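Local coordinates for pentatricopeptide repeat-containing protein 10, chloroplastic (Zea mays, PDB 4M59) that binds specific single-stranded RNA elements in chloroplast intergenic regions and shields the transcripts from exonucleases, thereby stabilising chloroplast mRNA, at residues 41-46 / 57-62; 111-116 / 123-128; 146-151 / 159-164. The protein carries 4 engineered substitutions. All coordinates share one frame; numbering follows the deposited sequence.

Interaction 1: residues 41-46 / 57-62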
loop_
_atom_site.group_PDB
_atom_site.type_symbol
_atom_site.label_atom_id
_atom_site.label_comp_id
_atom_site.label_asym_id
_atom_site.label_seq_id
_atom_site.Cartn_x
_atom_site.Cartn_y
_atom_site.Cartn_z
ATOM N N SER A 41 -7.974 -35.472 -32.546
ATOM C CA SER A 41 -6.694 -35.239 -33.204
ATOM C C SER A 41 -6.453 -33.743 -33.380
ATOM O O SER A 41 -5.378 -33.236 -33.067
ATOM C CB SER A 41 -6.651 -35.941 -34.560
ATOM O OG SER A 41 -5.593 -36.877 -34.617
ATOM N N LEU A 42 -7.466 -33.044 -33.881
ATOM C CA LEU A 42 -7.379 -31.601 -34.063
ATOM C C LEU A 42 -7.113 -30.918 -32.732
ATOM O O LEU A 42 -6.342 -29.962 -32.655
ATOM C CB LEU A 42 -8.669 -31.064 -34.680
ATOM C CG LEU A 42 -8.975 -31.493 -36.114
ATOM C CD1 LEU A 42 -10.160 -30.712 -36.663
ATOM C CD2 LEU A 42 -7.752 -31.306 -36.996
ATOM N N LEU A 43 -7.763 -31.418 -31.686
ATOM C CA LEU A 43 -7.605 -30.865 -30.348
ATOM C C LEU A 43 -6.157 -30.964 -29.878
ATOM O O LEU A 43 -5.589 -29.992 -29.379
ATOM C CB LEU A 43 -8.530 -31.577 -29.363
ATOM C CG LEU A 43 -10.027 -31.511 -29.675
ATOM C CD1 LEU A 43 -10.841 -31.706 -28.405
ATOM C CD2 LEU A 43 -10.379 -30.193 -30.345
ATOM N N LYS A 44 -5.587 -32.153 -30.033
ATOM C CA LYS A 44 -4.212 -32.411 -29.631
ATOM C C LYS A 44 -3.260 -31.497 -30.385
ATOM O O LYS A 44 -2.256 -31.045 -29.833
ATOM C CB LYS A 44 -3.845 -33.872 -29.878
ATOM C CG LYS A 44 -2.457 -34.259 -29.389
ATOM C CD LYS A 44 -2.447 -35.661 -28.800
ATOM C CE LYS A 44 -1.035 -36.206 -28.700
ATOM N NZ LYS A 44 -0.937 -37.319 -27.716
ATOM N N ALA A 45 -3.577 -31.223 -31.646
ATOM C CA ALA A 45 -2.746 -30.335 -32.437
ATOM C C ALA A 45 -2.892 -28.889 -32.023
ATOM O O ALA A 45 -1.917 -28.153 -31.981
ATOM C CB ALA A 45 -3.063 -30.483 -33.907
ATOM N N LEU A 46 -4.111 -28.469 -31.727
ATOM C CA LEU A 46 -4.331 -27.083 -31.377
ATOM C C LEU A 46 -3.646 -26.735 -30.068
ATOM O O LEU A 46 -3.263 -25.597 -29.857
ATOM C CB LEU A 46 -5.818 -26.788 -31.299
ATOM C CG LEU A 46 -6.567 -26.872 -32.627
ATOM C CD1 LEU A 46 -8.049 -27.024 -32.406
ATOM C CD2 LEU A 46 -6.308 -25.644 -33.441
ATOM N N ALA A 57 -13.382 -23.966 -28.563
ATOM C CA ALA A 57 -14.424 -23.495 -29.444
ATOM C C ALA A 57 -14.862 -24.578 -30.399
ATOM O O ALA A 57 -16.020 -24.649 -30.784
ATOM C CB ALA A 57 -13.938 -22.310 -30.207
ATOM N N LEU A 58 -13.911 -25.415 -30.809
ATOM C CA LEU A 58 -14.203 -26.514 -31.717
ATOM C C LEU A 58 -15.010 -27.573 -30.983
ATOM O O LEU A 58 -15.973 -28.119 -31.517
ATOM C CB LEU A 58 -12.907 -27.119 -32.258
ATOM C CG LEU A 58 -13.046 -28.180 -33.350
ATOM C CD1 LEU A 58 -13.918 -27.671 -34.486
ATOM C CD2 LEU A 58 -11.678 -28.592 -33.866
ATOM N N LEU A 59 -14.608 -27.849 -29.750
ATOM C CA LEU A 59 -15.295 -28.797 -28.907
ATOM C C LEU A 59 -16.750 -28.436 -28.821
ATOM O O LEU A 59 -17.625 -29.261 -29.012
ATOM C CB LEU A 59 -14.699 -28.732 -27.520
ATOM C CG LEU A 59 -14.281 -30.029 -26.859
ATOM C CD1 LEU A 59 -14.360 -29.818 -25.396
ATOM C CD2 LEU A 59 -15.157 -31.167 -27.267
ATOM N N ARG A 60 -16.999 -27.170 -28.508
ATOM C CA ARG A 60 -18.356 -26.660 -28.385
ATOM C C ARG A 60 -19.055 -26.731 -29.731
ATOM O O ARG A 60 -20.256 -26.984 -29.805
ATOM C CB ARG A 60 -18.345 -25.220 -27.873
ATOM C CG ARG A 60 -17.377 -24.978 -26.727
ATOM C CD ARG A 60 -17.922 -23.947 -25.751
ATOM N NE ARG A 60 -18.804 -24.550 -24.760
ATOM C CZ ARG A 60 -18.594 -24.505 -23.449
ATOM N NH1 ARG A 60 -17.529 -23.881 -22.968
ATOM N NH2 ARG A 60 -19.452 -25.083 -22.619
ATOM N N TRP A 61 -18.297 -26.509 -30.799
ATOM C CA TRP A 61 -18.855 -26.600 -32.134
ATOM C C TRP A 61 -19.214 -28.023 -32.419
ATOM O O TRP A 61 -20.372 -28.346 -32.629
ATOM C CB TRP A 61 -17.868 -26.138 -33.187
ATOM C CG TRP A 61 -18.442 -26.204 -34.560
ATOM C CD1 TRP A 61 -19.282 -25.307 -35.128
ATOM C CD2 TRP A 61 -18.235 -27.229 -35.530
ATOM N NE1 TRP A 61 -19.612 -25.701 -36.394
ATOM C CE2 TRP A 61 -18.980 -26.883 -36.665
ATOM C CE3 TRP A 61 -17.496 -28.405 -35.551
ATOM C CZ2 TRP A 61 -18.998 -27.664 -37.805
ATOM C CZ3 TRP A 61 -17.525 -29.178 -36.674
ATOM C CH2 TRP A 61 -18.264 -28.808 -37.790
ATOM N N ALA A 62 -18.198 -28.872 -32.418
ATOM C CA ALA A 62 -18.363 -30.287 -32.690
ATOM C C ALA A 62 -19.434 -30.875 -31.802
ATOM O O ALA A 62 -20.288 -31.623 -32.251
ATOM C CB ALA A 62 -17.060 -31.005 -32.485
#
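Leu58 pushes a single methyl, CD2, into a group of three leucines carried by helix 39-47. CD2 lies 3.8 Å from Leu42 CD1 and also 4.0 Å from Leu42 CB, the two side chains crossing at about a right angle. The same methyl reaches CD2 of Leu43 at 4.1 Å and CD1 of Leu46 at 4.2 Å, which makes it the hub of the contact. Its placement begins at chi1 (-173°), with CG anti to the backbone N on a CB that already points at the facing helix. Leu43 is shared between two partners: while CD2 meets Leu58, its other branch, CD1, packs 4.1 Å from CG of Leu59.

Further out, neighbouring helices close around this apolar group. Leu43 and Leu59 both rest on Val76 of helix 70-82, Leu42 and Leu46 on Val12 of helix 8-16, and Leu58 on Leu27 of helix 23-29. The segments themselves run antiparallel at 166°, their axes 10.8 Å apart, as the two arms of a helical hairpin. At that spacing the backbones stay well apart and leucine side chains alone bridge the gap, with 180 Å² buried between the segments. Because every contact across the pair is between aliphatic carbons, cohesion rests on dispersion and the exclusion of water, with shape rather than directional bonding setting the fit.

Interaction 2: residues 111-116 / 123-128. With nucleotides of chain D.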
loop_
_atom_site.group_PDB
_atom_site.type_symbol
_atom_site.label_atom_id
_atom_site.label_comp_id
_atom_site.label_asym_id
_atom_site.label_seq_id
_atom_site.Cartn_x
_atom_site.Cartn_y
_atom_site.Cartn_z
ATOM N N THR A 111 -10.387 -33.474 -12.407
ATOM C CA THR A 111 -9.954 -32.166 -12.845
ATOM C C THR A 111 -11.091 -31.174 -12.762
ATOM O O THR A 111 -10.880 -29.985 -12.582
ATOM C CB THR A 111 -9.475 -32.241 -14.288
ATOM O OG1 THR A 111 -8.686 -33.418 -14.460
ATOM C CG2 THR A 111 -8.645 -31.043 -14.642
ATOM N N VAL A 112 -12.305 -31.668 -12.896
ATOM C CA VAL A 112 -13.492 -30.844 -12.837
ATOM C C VAL A 112 -13.859 -30.574 -11.407
ATOM O O VAL A 112 -14.269 -29.488 -11.049
ATOM C CB VAL A 112 -14.641 -31.560 -13.528
ATOM C CG1 VAL A 112 -15.917 -30.793 -13.382
ATOM C CG2 VAL A 112 -14.315 -31.753 -14.969
ATOM N N LEU A 113 -13.712 -31.592 -10.582
ATOM C CA LEU A 113 -13.997 -31.483 -9.172
ATOM C C LEU A 113 -13.157 -30.408 -8.554
ATOM O O LEU A 113 -13.629 -29.628 -7.752
ATOM C CB LEU A 113 -13.680 -32.801 -8.492
ATOM C CG LEU A 113 -14.802 -33.817 -8.485
ATOM C CD1 LEU A 113 -14.316 -35.073 -7.869
ATOM C CD2 LEU A 113 -15.924 -33.269 -7.689
ATOM N N HIS A 114 -11.900 -30.375 -8.937
ATOM C CA HIS A 114 -11.009 -29.386 -8.410
ATOM C C HIS A 114 -11.411 -28.036 -8.924
ATOM O O HIS A 114 -11.261 -27.042 -8.247
ATOM C CB HIS A 114 -9.593 -29.684 -8.833
ATOM C CG HIS A 114 -8.630 -28.608 -8.476
ATOM N ND1 HIS A 114 -7.830 -27.990 -9.405
ATOM C CD2 HIS A 114 -8.348 -28.032 -7.285
ATOM C CE1 HIS A 114 -7.090 -27.080 -8.806
ATOM N NE2 HIS A 114 -7.383 -27.086 -7.520
ATOM N N ALA A 115 -11.933 -28.014 -10.140
ATOM C CA ALA A 115 -12.375 -26.775 -10.741
ATOM C C ALA A 115 -13.612 -26.257 -10.050
ATOM O O ALA A 115 -13.804 -25.063 -9.922
ATOM C CB ALA A 115 -12.648 -26.983 -12.200
ATOM N N LEU A 116 -14.455 -27.170 -9.598
ATOM C CA LEU A 116 -15.646 -26.796 -8.870
ATOM C C LEU A 116 -15.293 -26.370 -7.474
ATOM O O LEU A 116 -16.027 -25.631 -6.839
ATOM C CB LEU A 116 -16.599 -27.969 -8.797
ATOM C CG LEU A 116 -17.278 -28.365 -10.088
ATOM C CD1 LEU A 116 -18.135 -29.552 -9.823
ATOM C CD2 LEU A 116 -18.109 -27.218 -10.513
ATOM N N GLU A 123 -21.097 -27.811 -2.893
ATOM C CA GLU A 123 -22.319 -28.603 -2.939
ATOM C C GLU A 123 -22.506 -29.256 -4.302
ATOM O O GLU A 123 -23.193 -30.268 -4.423
ATOM C CB GLU A 123 -23.531 -27.736 -2.600
ATOM C CG GLU A 123 -23.457 -27.069 -1.237
ATOM C CD GLU A 123 -23.728 -28.039 -0.102
ATOM O OE1 GLU A 123 -23.907 -27.579 1.045
ATOM O OE2 GLU A 123 -23.757 -29.260 -0.356
ATOM N N ARG A 124 -21.887 -28.673 -5.322
ATOM C CA ARG A 124 -21.985 -29.194 -6.677
ATOM C C ARG A 124 -20.919 -30.250 -6.932
ATOM O O ARG A 124 -21.138 -31.203 -7.676
ATOM C CB ARG A 124 -21.851 -28.062 -7.696
ATOM C CG ARG A 124 -22.673 -28.260 -8.959
ATOM C CD ARG A 124 -21.864 -28.954 -10.040
ATOM N NE ARG A 124 -22.364 -30.293 -10.321
ATOM C CZ ARG A 124 -23.215 -30.583 -11.301
ATOM N NH1 ARG A 124 -23.659 -29.625 -12.100
ATOM N NH2 ARG A 124 -23.618 -31.831 -11.482
ATOM N N ALA A 125 -19.758 -30.070 -6.311
ATOM C CA ALA A 125 -18.651 -31.003 -6.468
ATOM C C ALA A 125 -19.011 -32.356 -5.868
ATOM O O ALA A 125 -18.657 -33.401 -6.408
ATOM C CB ALA A 125 -17.396 -30.448 -5.815
ATOM N N LEU A 126 -19.714 -32.328 -4.742
ATOM C CA LEU A 126 -20.133 -33.547 -4.074
ATOM C C LEU A 126 -21.156 -34.301 -4.910
ATOM O O LEU A 126 -21.200 -35.529 -4.903
ATOM C CB LEU A 126 -20.713 -33.230 -2.696
ATOM C CG LEU A 126 -19.747 -32.613 -1.685
ATOM C CD1 LEU A 126 -20.354 -32.620 -0.292
ATOM C CD2 LEU A 126 -18.416 -33.346 -1.698
ATOM N N GLU A 127 -21.980 -33.553 -5.636
ATOM C CA GLU A 127 -23.009 -34.146 -6.475
ATOM C C GLU A 127 -22.403 -34.807 -7.706
ATOM O O GLU A 127 -22.959 -35.759 -8.248
ATOM C CB GLU A 127 -24.037 -33.091 -6.888
ATOM C CG GLU A 127 -24.935 -32.634 -5.753
ATOM C CD GLU A 127 -25.740 -31.403 -6.107
ATOM O OE1 GLU A 127 -25.476 -30.799 -7.165
ATOM O OE2 GLU A 127 -26.642 -31.040 -5.324
ATOM N N LEU A 128 -21.253 -34.299 -8.140
ATOM C CA LEU A 128 -20.548 -34.877 -9.274
ATOM C C LEU A 128 -19.762 -36.099 -8.832
ATOM O O LEU A 128 -19.633 -37.071 -9.573
ATOM C CB LEU A 128 -19.614 -33.850 -9.909
ATOM C CG LEU A 128 -18.825 -34.346 -11.119
ATOM C CD1 LEU A 128 -19.732 -34.480 -12.332
ATOM C CD2 LEU A 128 -17.651 -33.428 -11.418
ATOM P P U D 2 -3.241 -29.492 -9.537
ATOM O OP1 U D 2 -3.427 -28.025 -9.383
ATOM O OP2 U D 2 -1.874 -30.043 -9.691
ATOM O "O5'" U D 2 -3.924 -30.195 -8.281
ATOM C "C5'" U D 2 -5.298 -29.990 -7.981
ATOM C "C4'" U D 2 -5.653 -30.568 -6.635
ATOM O "O4'" U D 2 -5.390 -31.993 -6.627
ATOM C "C3'" U D 2 -4.844 -30.035 -5.461
ATOM O "O3'" U D 2 -5.334 -28.790 -4.991
ATOM C "C2'" U D 2 -4.928 -31.168 -4.443
ATOM O "O2'" U D 2 -6.157 -31.121 -3.733
ATOM C "C1'" U D 2 -4.939 -32.400 -5.352
ATOM N N1 U D 2 -3.600 -33.019 -5.501
ATOM C C2 U D 2 -3.282 -34.101 -4.698
ATOM O O2 U D 2 -4.047 -34.564 -3.870
ATOM N N3 U D 2 -2.028 -34.632 -4.891
ATOM C C4 U D 2 -1.081 -34.199 -5.792
ATOM O O4 U D 2 0.006 -34.771 -5.856
ATOM C C5 U D 2 -1.480 -33.081 -6.585
ATOM C C6 U D 2 -2.694 -32.545 -6.422
#
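Arg124 brings its CD methylene to 3.8 Å from Leu116 CD1; the bend at chi2 (-92°) sets CD beside the leucine at the margin of the contact. Ala125 comes next, its CA the nearest to the other segment, 5.4 Å from the CA of Leu113. Its CB touches two leucines, lying 3.7 Å from CD2 of Leu113 and 4.0 Å from CB of Leu116. Leu126 turns away, toward helix 141-151. The pairing, antiparallel at 163°, is the helical hairpin of a pentatricopeptide repeat, predicted here as PPR 2, and helix 106-117 also carries its RNA-facing side. There, pointing away from the second helix, His114 lays one ring face against the sugar of U2 of chain D, whose C5' sits 3.4 Å above the ring plane, over its centre; the ring of His86 meets it at about 90°. Leu128, one turn beyond Arg124, points back into the hairpin with CG anti to the backbone N. Its CD2 methyl packs 3.7 Å from CG1 of Val112, the two side chains at about a right angle, and reaches CG of Leu113 and CD1 of Leu116 more loosely.

Interaction 3: residues 146-151 / 159-164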
loop_
_atom_site.group_PDB
_atom_site.type_symbol
_atom_site.label_atom_id
_atom_site.label_comp_id
_atom_site.label_asym_id
_atom_site.label_seq_id
_atom_site.Cartn_x
_atom_site.Cartn_y
_atom_site.Cartn_z
ATOM N N VAL A 146 -9.171 -34.371 -3.340
ATOM C CA VAL A 146 -9.878 -33.185 -3.748
ATOM C C VAL A 146 -11.161 -33.062 -2.982
ATOM O O VAL A 146 -11.470 -32.021 -2.438
ATOM C CB VAL A 146 -10.187 -33.226 -5.221
ATOM C CG1 VAL A 146 -11.317 -32.330 -5.541
ATOM C CG2 VAL A 146 -8.988 -32.814 -5.982
ATOM N N VAL A 147 -11.907 -34.143 -2.915
ATOM C CA VAL A 147 -13.194 -34.132 -2.263
ATOM C C VAL A 147 -13.055 -33.850 -0.792
ATOM O O VAL A 147 -13.940 -33.290 -0.173
ATOM C CB VAL A 147 -13.889 -35.455 -2.480
ATOM C CG1 VAL A 147 -15.252 -35.439 -1.874
ATOM C CG2 VAL A 147 -13.982 -35.729 -3.945
ATOM N N LEU A 148 -11.922 -34.237 -0.227
ATOM C CA LEU A 148 -11.646 -33.978 1.165
ATOM C C LEU A 148 -11.486 -32.503 1.334
ATOM O O LEU A 148 -11.981 -31.912 2.272
ATOM C CB LEU A 148 -10.355 -34.663 1.579
ATOM C CG LEU A 148 -10.411 -36.159 1.845
ATOM C CD1 LEU A 148 -9.055 -36.665 2.169
ATOM C CD2 LEU A 148 -11.330 -36.419 2.977
ATOM N N ASP A 149 -10.781 -31.916 0.393
ATOM C CA ASP A 149 -10.537 -30.500 0.407
ATOM C C ASP A 149 -11.846 -29.756 0.287
ATOM O O ASP A 149 -11.962 -28.651 0.755
ATOM C CB ASP A 149 -9.627 -30.143 -0.755
ATOM C CG ASP A 149 -8.966 -28.817 -0.583
ATOM O OD1 ASP A 149 -8.917 -28.318 0.550
ATOM O OD2 ASP A 149 -8.493 -28.255 -1.579
ATOM N N VAL A 150 -12.833 -30.373 -0.335
ATOM C CA VAL A 150 -14.141 -29.761 -0.462
ATOM C C VAL A 150 -14.903 -29.853 0.845
ATOM O O VAL A 150 -15.572 -28.925 1.250
ATOM C CB VAL A 150 -14.942 -30.403 -1.593
ATOM C CG1 VAL A 150 -16.347 -29.910 -1.588
ATOM C CG2 VAL A 150 -14.317 -30.086 -2.902
ATOM N N TYR A 151 -14.784 -30.998 1.509
ATOM C CA TYR A 151 -15.423 -31.197 2.799
ATOM C C TYR A 151 -14.853 -30.211 3.811
ATOM O O TYR A 151 -15.561 -29.741 4.697
ATOM C CB TYR A 151 -15.185 -32.625 3.294
ATOM C CG TYR A 151 -16.147 -33.650 2.740
ATOM C CD1 TYR A 151 -17.477 -33.336 2.520
ATOM C CD2 TYR A 151 -15.716 -34.934 2.445
ATOM C CE1 TYR A 151 -18.354 -34.275 2.014
ATOM C CE2 TYR A 151 -16.588 -35.877 1.939
ATOM C CZ TYR A 151 -17.906 -35.546 1.726
ATOM O OH TYR A 151 -18.776 -36.484 1.224
ATOM N N PRO A 159 -17.660 -35.623 10.123
ATOM C CA PRO A 159 -18.095 -37.005 9.994
ATOM C C PRO A 159 -17.949 -37.507 8.584
ATOM O O PRO A 159 -17.681 -38.674 8.373
ATOM C CB PRO A 159 -19.571 -36.929 10.334
ATOM C CG PRO A 159 -19.685 -35.806 11.195
ATOM C CD PRO A 159 -18.729 -34.796 10.692
ATOM N N ARG A 160 -18.157 -36.624 7.615
ATOM C CA ARG A 160 -18.062 -37.007 6.215
ATOM C C ARG A 160 -16.617 -37.263 5.823
ATOM O O ARG A 160 -16.344 -37.953 4.843
ATOM C CB ARG A 160 -18.680 -35.930 5.321
ATOM C CG ARG A 160 -20.005 -36.338 4.696
ATOM C CD ARG A 160 -20.727 -35.146 4.094
ATOM N NE ARG A 160 -21.348 -34.311 5.115
ATOM C CZ ARG A 160 -21.836 -33.094 4.889
ATOM N NH1 ARG A 160 -22.382 -32.403 5.879
ATOM N NH2 ARG A 160 -21.778 -32.572 3.671
ATOM N N ILE A 161 -15.688 -36.710 6.596
ATOM C CA ILE A 161 -14.275 -36.909 6.346
ATOM C C ILE A 161 -13.829 -38.236 6.903
ATOM O O ILE A 161 -13.150 -39.004 6.247
ATOM C CB ILE A 161 -13.460 -35.823 6.989
ATOM C CG1 ILE A 161 -13.776 -34.504 6.310
ATOM C CG2 ILE A 161 -12.016 -36.136 6.872
ATOM C CD1 ILE A 161 -13.247 -33.320 7.002
ATOM N N VAL A 162 -14.247 -38.510 8.137
ATOM C CA VAL A 162 -13.943 -39.777 8.786
ATOM C C VAL A 162 -14.546 -40.942 8.007
ATOM O O VAL A 162 -13.912 -41.985 7.852
ATOM C CB VAL A 162 -14.474 -39.810 10.231
ATOM C CG1 VAL A 162 -14.216 -41.171 10.860
ATOM C CG2 VAL A 162 -13.833 -38.706 11.057
ATOM N N ALA A 163 -15.767 -40.759 7.517
ATOM C CA ALA A 163 -16.427 -41.791 6.743
ATOM C C ALA A 163 -15.779 -42.027 5.396
ATOM O O ALA A 163 -15.767 -43.142 4.911
ATOM C CB ALA A 163 -17.872 -41.456 6.556
ATOM N N LEU A 164 -15.243 -40.981 4.791
ATOM C CA LEU A 164 -14.646 -41.116 3.479
ATOM C C LEU A 164 -13.248 -41.635 3.613
ATOM O O LEU A 164 -12.719 -42.257 2.702
ATOM C CB LEU A 164 -14.628 -39.784 2.758
ATOM C CG LEU A 164 -14.117 -39.821 1.326
ATOM C CD1 LEU A 164 -15.062 -40.585 0.448
ATOM C CD2 LEU A 164 -13.956 -38.431 0.815
#
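Tyr151 supplies the broadest side chain of this contact, and from CB outward it meets three residues of helix 158-170. CB itself packs 3.8 Å from CG1 of Ile161. Next, chi1 (-83°) sets CG anti to the carbonyl carbon; the ring beyond has Arg160 over one face and Leu164 at its edge. Over that face sits CB of Arg160, 3.8 Å from the ring centroid and 14° off the normal, a CH-pi contact displaced somewhat toward the rim. On one flank CE1 meets CD of Arg160. On the other, Tyr151 CE2 approaches Arg160 O at 3.6 Å. Leu164 CD2 lies 3.8 Å from Tyr151 CE2, at the ring edge near its plane. At the tip, Tyr151 OH lies 3.7 Å from Arg160 CG, and the guanidinium plane stands 83° to the ring. An alanine here would probably leave the aliphatic stem of Arg160 without its aromatic face and open a gap beside Leu164. Leu148 extends the apolar seam: its CD2 touches both CG2 of Ile161 and CD2 of Leu164. On another side of helix 141-151, Val146 and Asp149 pack on RNA sugars, and Asp149 forms a salt bridge with Arg153. Such an antiparallel pair, interlocked by hydrophobic side chains while its first helix faces RNA, is characteristic of a pentatricopeptide repeat, here predicted as PPR 3.

How the interactions relate
The three contacts come in series along the chain, each joining the two helices of one hairpin. Interaction 1 lies near the N-terminal end, its centre 24 Å from that of interaction 2 and 35 Å from that of interaction 3, without touching either; helices 70-82 and 86-95 intervene, the former packing on interaction 1 and the latter on interaction 2. Interactions 2 and 3, with centres 13 Å apart, touch directly: Leu126 CD1 packs 3.5 Å from Tyr151 CE1, and Leu113 meets Val146. These two hairpins thus pack directly on each other through apolar side chains. Stacked this way they build a superhelical solenoid, and the first helices of interactions 2 and 3 both present side chains to the bound RNA.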